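Local coordinates for kelch domain-containing protein (Colletotrichum graminicola M1.001, PDB 5C86) that probably oxidises alcohols at a mononuclear copper site, as a member of the galactose oxidase and glyoxal oxidase family, at residues I134-N145 against G161-M169. Numbering follows the deposited sequence.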
ATOM      1  N   ILE A 134      -7.260  -6.140 -12.253  1.00 14.42           N
ATOM      2  CA  ILE A 134      -7.684  -7.471 -12.556  1.00 14.60           C
ATOM      3  C   ILE A 134      -8.443  -8.047 -11.378  1.00 15.42           C
ATOM      4  O   ILE A 134      -8.197  -7.708 -10.216  1.00 14.87           O
ATOM      5  CB  ILE A 134      -6.502  -8.366 -13.002  1.00 13.99           C
ATOM      6  CG1 ILE A 134      -6.994  -9.673 -13.706  1.00 16.56           C
ATOM      7  CG2 ILE A 134      -5.556  -8.692 -11.822  1.00 14.75           C
ATOM      8  CD1 ILE A 134      -5.917 -10.414 -14.424  1.00 17.68           C
ATOM      9  N   GLY A 135      -9.357  -8.957 -11.708  1.00 14.14           N
ATOM     10  CA  GLY A 135     -10.249  -9.520 -10.696  1.00 14.06           C
ATOM     11  C   GLY A 135     -11.274  -8.622 -10.088  1.00 13.31           C
ATOM     12  O   GLY A 135     -11.610  -7.545 -10.586  1.00 15.27           O
ATOM     13  N   GLY A 136     -11.811  -9.066  -8.964  1.00 13.71           N
ATOM     14  CA  GLY A 136     -12.672  -8.251  -8.140  1.00 16.65           C
ATOM     15  C   GLY A 136     -14.136  -8.679  -8.364  1.00 16.50           C
ATOM     16  O   GLY A 136     -14.815  -8.071  -9.204  1.00 17.20           O
ATOM     17  N   SER A 137     -14.636  -9.548  -7.488  1.00 14.41           N
ATOM     18  CA  SER A 137     -16.036 -10.013  -7.606  1.00 16.13           C
ATOM     19  C   SER A 137     -16.950  -9.672  -6.472  1.00 15.17           C
ATOM     20  O   SER A 137     -18.056 -10.273  -6.302  1.00 16.07           O
ATOM     21  CB  SER A 137     -16.015 -11.496  -8.006  1.00 17.64           C
ATOM     22  OG  SER A 137     -15.390 -12.327  -7.051  1.00 17.71           O
ATOM     23  N   PHE A 138     -16.593  -8.670  -5.687  1.00 14.90           N
ATOM     24  CA  PHE A 138     -17.508  -8.114  -4.693  1.00 15.43           C
ATOM     25  C   PHE A 138     -18.732  -7.541  -5.382  1.00 17.37           C
ATOM     26  O   PHE A 138     -19.852  -7.645  -4.832  1.00 17.89           O
ATOM     27  CB  PHE A 138     -16.829  -7.083  -3.855  1.00 15.42           C
ATOM     28  CG  PHE A 138     -17.738  -6.238  -3.032  1.00 15.35           C
ATOM     29  CD1 PHE A 138     -18.263  -6.700  -1.844  1.00 16.29           C
ATOM     30  CD2 PHE A 138     -18.059  -4.988  -3.453  1.00 15.77           C
ATOM     31  CE1 PHE A 138     -19.107  -5.860  -1.076  1.00 16.15           C
ATOM     32  CE2 PHE A 138     -18.926  -4.194  -2.743  1.00 16.70           C
ATOM     33  CZ  PHE A 138     -19.461  -4.647  -1.558  1.00 15.38           C
ATOM     34  N   SER A 139     -18.505  -6.853  -6.480  1.00 16.58           N
ATOM     35  CA  SER A 139     -19.567  -6.170  -7.237  1.00 16.15           C
ATOM     36  C   SER A 139     -19.181  -6.334  -8.680  1.00 16.19           C
ATOM     37  O   SER A 139     -18.142  -6.943  -8.996  1.00 18.99           O
ATOM     38  CB  SER A 139     -19.627  -4.729  -6.801  1.00 16.85           C
ATOM     39  OG  SER A 139     -18.337  -4.171  -7.101  1.00 18.57           O
ATOM     40  N   GLY A 140     -20.080  -5.928  -9.585  1.00 18.53           N
ATOM     41  CA  GLY A 140     -19.764  -5.999 -10.979  1.00 20.63           C
ATOM     42  C   GLY A 140     -20.397  -7.153 -11.714  1.00 24.40           C
ATOM     43  O   GLY A 140     -21.299  -7.752 -11.201  1.00 22.94           O
ATOM     44  N   ALA A 141     -19.889  -7.475 -12.866  1.00 25.14           N
ATOM     45  CA  ALA A 141     -20.529  -8.439 -13.737  1.00 28.23           C
ATOM     46  C   ALA A 141     -19.554  -8.920 -14.779  1.00 26.60           C
ATOM     47  O   ALA A 141     -18.725  -8.155 -15.248  1.00 25.67           O
ATOM     48  CB  ALA A 141     -21.723  -7.733 -14.402  1.00 29.45           C
ATOM     49  N   GLY A 142     -19.631 -10.178 -15.147  1.00 25.37           N
ATOM     50  CA  GLY A 142     -18.778 -10.800 -16.134  1.00 22.25           C
ATOM     51  C   GLY A 142     -17.460 -11.293 -15.555  1.00 23.57           C
ATOM     52  O   GLY A 142     -17.094 -10.891 -14.431  1.00 27.00           O
ATOM     53  N   THR A 143     -16.785 -12.179 -16.259  1.00 21.67           N
ATOM     54  CA  THR A 143     -15.474 -12.696 -15.865  1.00 23.34           C
ATOM     55  C   THR A 143     -14.587 -11.477 -15.663  1.00 21.12           C
ATOM     56  O   THR A 143     -14.450 -10.631 -16.565  1.00 21.17           O
ATOM     57  CB  THR A 143     -14.852 -13.575 -16.950  1.00 22.91           C
ATOM     58  OG1 THR A 143     -15.764 -14.650 -17.235  1.00 27.73           O
ATOM     59  CG2 THR A 143     -13.560 -14.254 -16.536  1.00 23.51           C
ATOM     60  N   ARG A 144     -13.981 -11.378 -14.470  1.00 20.21           N
ATOM     61  CA  ARG A 144     -13.253 -10.151 -14.134  1.00 19.50           C
ATOM     62  C   ARG A 144     -11.806 -10.141 -14.652  1.00 18.89           C
ATOM     63  O   ARG A 144     -10.823 -10.037 -13.918  1.00 17.68           O
ATOM     64  CB  ARG A 144     -13.316  -9.938 -12.625  1.00 17.71           C
ATOM     65  CG  ARG A 144     -14.737  -9.993 -12.035  1.00 19.61           C
ATOM     66  CD  ARG A 144     -15.726  -8.834 -12.370  1.00 20.41           C
ATOM     67  NE  ARG A 144     -16.759  -8.749 -11.292  1.00 19.69           N
ATOM     68  CZ  ARG A 144     -17.726  -9.628 -11.101  1.00 22.46           C
ATOM     69  NH1 ARG A 144     -17.933 -10.566 -12.016  1.00 23.93           N
ATOM     70  NH2 ARG A 144     -18.528  -9.536 -10.048  1.00 22.69           N
ATOM     71  N   ASN A 145     -11.649 -10.182 -15.956  1.00 17.84           N
ATOM     72  CA  ASN A 145     -10.405 -10.181 -16.621  1.00 17.31           C
ATOM     73  C   ASN A 145      -9.659  -8.842 -16.570  1.00 16.86           C
ATOM     74  O   ASN A 145     -10.163  -7.869 -16.023  1.00 17.62           O
ATOM     75  CB  ASN A 145     -10.557 -10.669 -18.074  1.00 19.31           C
ATOM     76  CG  ASN A 145     -11.029 -12.088 -18.154  1.00 19.76           C
ATOM     77  OD1 ASN A 145     -10.544 -12.963 -17.453  1.00 20.09           O
ATOM     78  ND2 ASN A 145     -11.909 -12.370 -19.114  1.00 21.00           N
ATOM     79  N   GLY A 161      -4.942 -11.018 -23.497  1.00 24.08           N
ATOM     80  CA  GLY A 161      -3.883 -11.860 -23.020  1.00 23.44           C
ATOM     81  C   GLY A 161      -3.678 -11.843 -21.514  1.00 19.33           C
ATOM     82  O   GLY A 161      -2.743 -12.510 -21.037  1.00 21.79           O
ATOM     83  N   CYS A 162      -4.562 -11.122 -20.821  1.00 19.25           N
ATOM     84  CA  CYS A 162      -4.535 -11.055 -19.307  1.00 18.67           C
ATOM     85  C   CYS A 162      -5.829 -11.519 -18.648  1.00 18.88           C
ATOM     86  O   CYS A 162      -6.529 -10.749 -18.025  1.00 20.67           O
ATOM     87  CB  CYS A 162      -4.239  -9.628 -18.858  1.00 17.75           C
ATOM     88  SG  CYS A 162      -2.723  -8.903 -19.503  1.00 21.29           S
ATOM     89  N   PRO A 163      -6.152 -12.816 -18.801  1.00 20.95           N
ATOM     90  CA  PRO A 163      -7.257 -13.428 -18.193  1.00 19.77           C
ATOM     91  C   PRO A 163      -7.039 -13.560 -16.706  1.00 16.85           C
ATOM     92  O   PRO A 163      -5.899 -13.757 -16.251  1.00 19.29           O
ATOM     93  CB  PRO A 163      -7.230 -14.849 -18.822  1.00 20.29           C
ATOM     94  CG  PRO A 163      -5.828 -15.125 -19.108  1.00 21.34           C
ATOM     95  CD  PRO A 163      -5.372 -13.776 -19.614  1.00 20.86           C
ATOM     96  N   VAL A 164      -8.120 -13.493 -15.957  1.00 18.38           N
ATOM     97  CA  VAL A 164      -8.039 -13.705 -14.536  1.00 17.10           C
ATOM     98  C   VAL A 164      -7.861 -15.162 -14.136  1.00 19.97           C
ATOM     99  O   VAL A 164      -7.395 -15.452 -13.026  1.00 18.12           O
ATOM    100  CB  VAL A 164      -9.227 -13.028 -13.805  1.00 18.04           C
ATOM    101  CG1 VAL A 164     -10.525 -13.777 -14.010  1.00 18.80           C
ATOM    102  CG2 VAL A 164      -8.936 -12.861 -12.334  1.00 18.30           C
ATOM    103  N   LYS A 165      -8.312 -16.133 -14.963  1.00 19.40           N
ATOM    104  CA  LYS A 165      -8.279 -17.515 -14.543  1.00 20.61           C
ATOM    105  C   LYS A 165      -7.027 -17.998 -13.866  1.00 18.60           C
ATOM    106  O   LYS A 165      -7.142 -18.635 -12.790  1.00 19.53           O
ATOM    107  CB  LYS A 165      -8.632 -18.475 -15.708  1.00 22.86           C
ATOM    108  CG  LYS A 165      -8.854 -19.936 -15.307  1.00 25.93           C
ATOM    109  CD  LYS A 165      -9.245 -20.733 -16.616  0.85 29.82           C
ATOM    110  CE  LYS A 165      -9.288 -22.222 -16.385  0.60 31.66           C
ATOM    111  NZ  LYS A 165     -10.288 -22.542 -15.334  0.55 32.51           N
ATOM    112  N   PRO A 166      -5.794 -17.692 -14.413  1.00 18.41           N
ATOM    113  CA  PRO A 166      -4.563 -18.239 -13.828  1.00 18.53           C
ATOM    114  C   PRO A 166      -4.384 -17.875 -12.326  1.00 16.56           C
ATOM    115  O   PRO A 166      -3.729 -18.601 -11.633  1.00 17.00           O
ATOM    116  CB  PRO A 166      -3.417 -17.634 -14.679  1.00 21.36           C
ATOM    117  CG  PRO A 166      -4.072 -17.262 -15.938  1.00 22.08           C
ATOM    118  CD  PRO A 166      -5.505 -16.969 -15.664  1.00 20.21           C
ATOM    119  N   LEU A 167      -4.908 -16.725 -11.911  1.00 17.63           N
ATOM    120  CA  LEU A 167      -4.684 -16.293 -10.466  1.00 16.74           C
ATOM    121  C   LEU A 167      -5.803 -16.703  -9.558  1.00 17.92           C
ATOM    122  O   LEU A 167      -5.659 -16.563  -8.342  1.00 17.01           O
ATOM    123  CB  LEU A 167      -4.472 -14.784 -10.412  1.00 16.23           C
ATOM    124  CG  LEU A 167      -5.639 -13.831 -10.743  1.00 15.45           C
ATOM    125  CD1 LEU A 167      -6.729 -13.760  -9.701  1.00 17.91           C
ATOM    126  CD2 LEU A 167      -5.070 -12.436 -10.986  1.00 17.44           C
ATOM    127  N   VAL A 168      -6.898 -17.325 -10.022  1.00 16.64           N
ATOM    128  CA  VAL A 168      -8.014 -17.552  -9.116  1.00 17.14           C
ATOM    129  C   VAL A 168      -7.620 -18.620  -8.084  1.00 17.69           C
ATOM    130  O   VAL A 168      -7.046 -19.673  -8.373  1.00 17.33           O
ATOM    131  CB  VAL A 168      -9.252 -17.969  -9.935  1.00 19.75           C
ATOM    132  CG1 VAL A 168     -10.439 -18.347  -9.075  1.00 22.35           C
ATOM    133  CG2 VAL A 168      -9.623 -16.906 -10.950  1.00 19.01           C
ATOM    134  N   MET A 169      -7.970 -18.371  -6.813  1.00 16.51           N
ATOM    135  CA  MET A 169      -7.705 -19.337  -5.752  1.00 18.65           C
ATOM    136  C   MET A 169      -8.620 -20.569  -5.898  1.00 17.65           C
ATOM    137  O   MET A 169      -9.653 -20.513  -6.548  1.00 18.44           O
ATOM    138  CB  MET A 169      -8.036 -18.724  -4.400  1.00 21.80           C
ATOM    139  CG  MET A 169      -7.272 -17.445  -4.142  1.00 20.89           C
ATOM    140  SD  MET A 169      -6.597 -17.416  -2.508  1.00 17.81           S
ATOM    141  CE  MET A 169      -7.796 -18.212  -1.428  1.00 18.14           C
TER
HETATM  142  O   HOH W   1     -10.347 -15.684 -17.183  1.00 20.06           O
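Within one blade of the kelch beta-propeller, the loop joining strands 131-134 and 147-150 meets the chain that leaves the outermost strand 155-158, and Asn145 and Val164 pin the two together. Val164 N gives its hydrogen to Asn145 OD1 at 2.9 Å, nearly straight at 171°, in the carbonyl plane and on a lone pair. A water donating to Asn145 OD1 at 2.7 Å also accepts from Lys165 N, so the one oxygen serves Val164 N directly and Lys165 N through the water, at the start of the 3-10 turn 165-167. Asn145 CG lies beside its own backbone N (chi1 -63°), which brings OD1 across to that turn.

Val164 fits against the base of the loop: its CB packs on Arg144 O at 3.4 Å, CG1 meets Thr143 CG2, and CG2 reaches Gly135 CA at 3.9 Å. The base is closed by the backbone hydrogen bond from Gly135 N to Arg144 O. This loop links the second and third strands of its four-stranded kelch blade and carries Phe138, whose ring stacks on Tyr120, a copper ligand of this enzyme, though no copper is bound here. With CG1 anti to the backbone N (chi1 -164°), Ile134 sends CD1 to 3.7 Å from Cys162 O, while its CG2 branch meets Leu167 CD2 tip to tip at 3.9 Å. Tyr201 of the next blade's strand 197-202 packs on both Ile134 and Leu167, and its OH is hydrogen-bonded to Pro163 O.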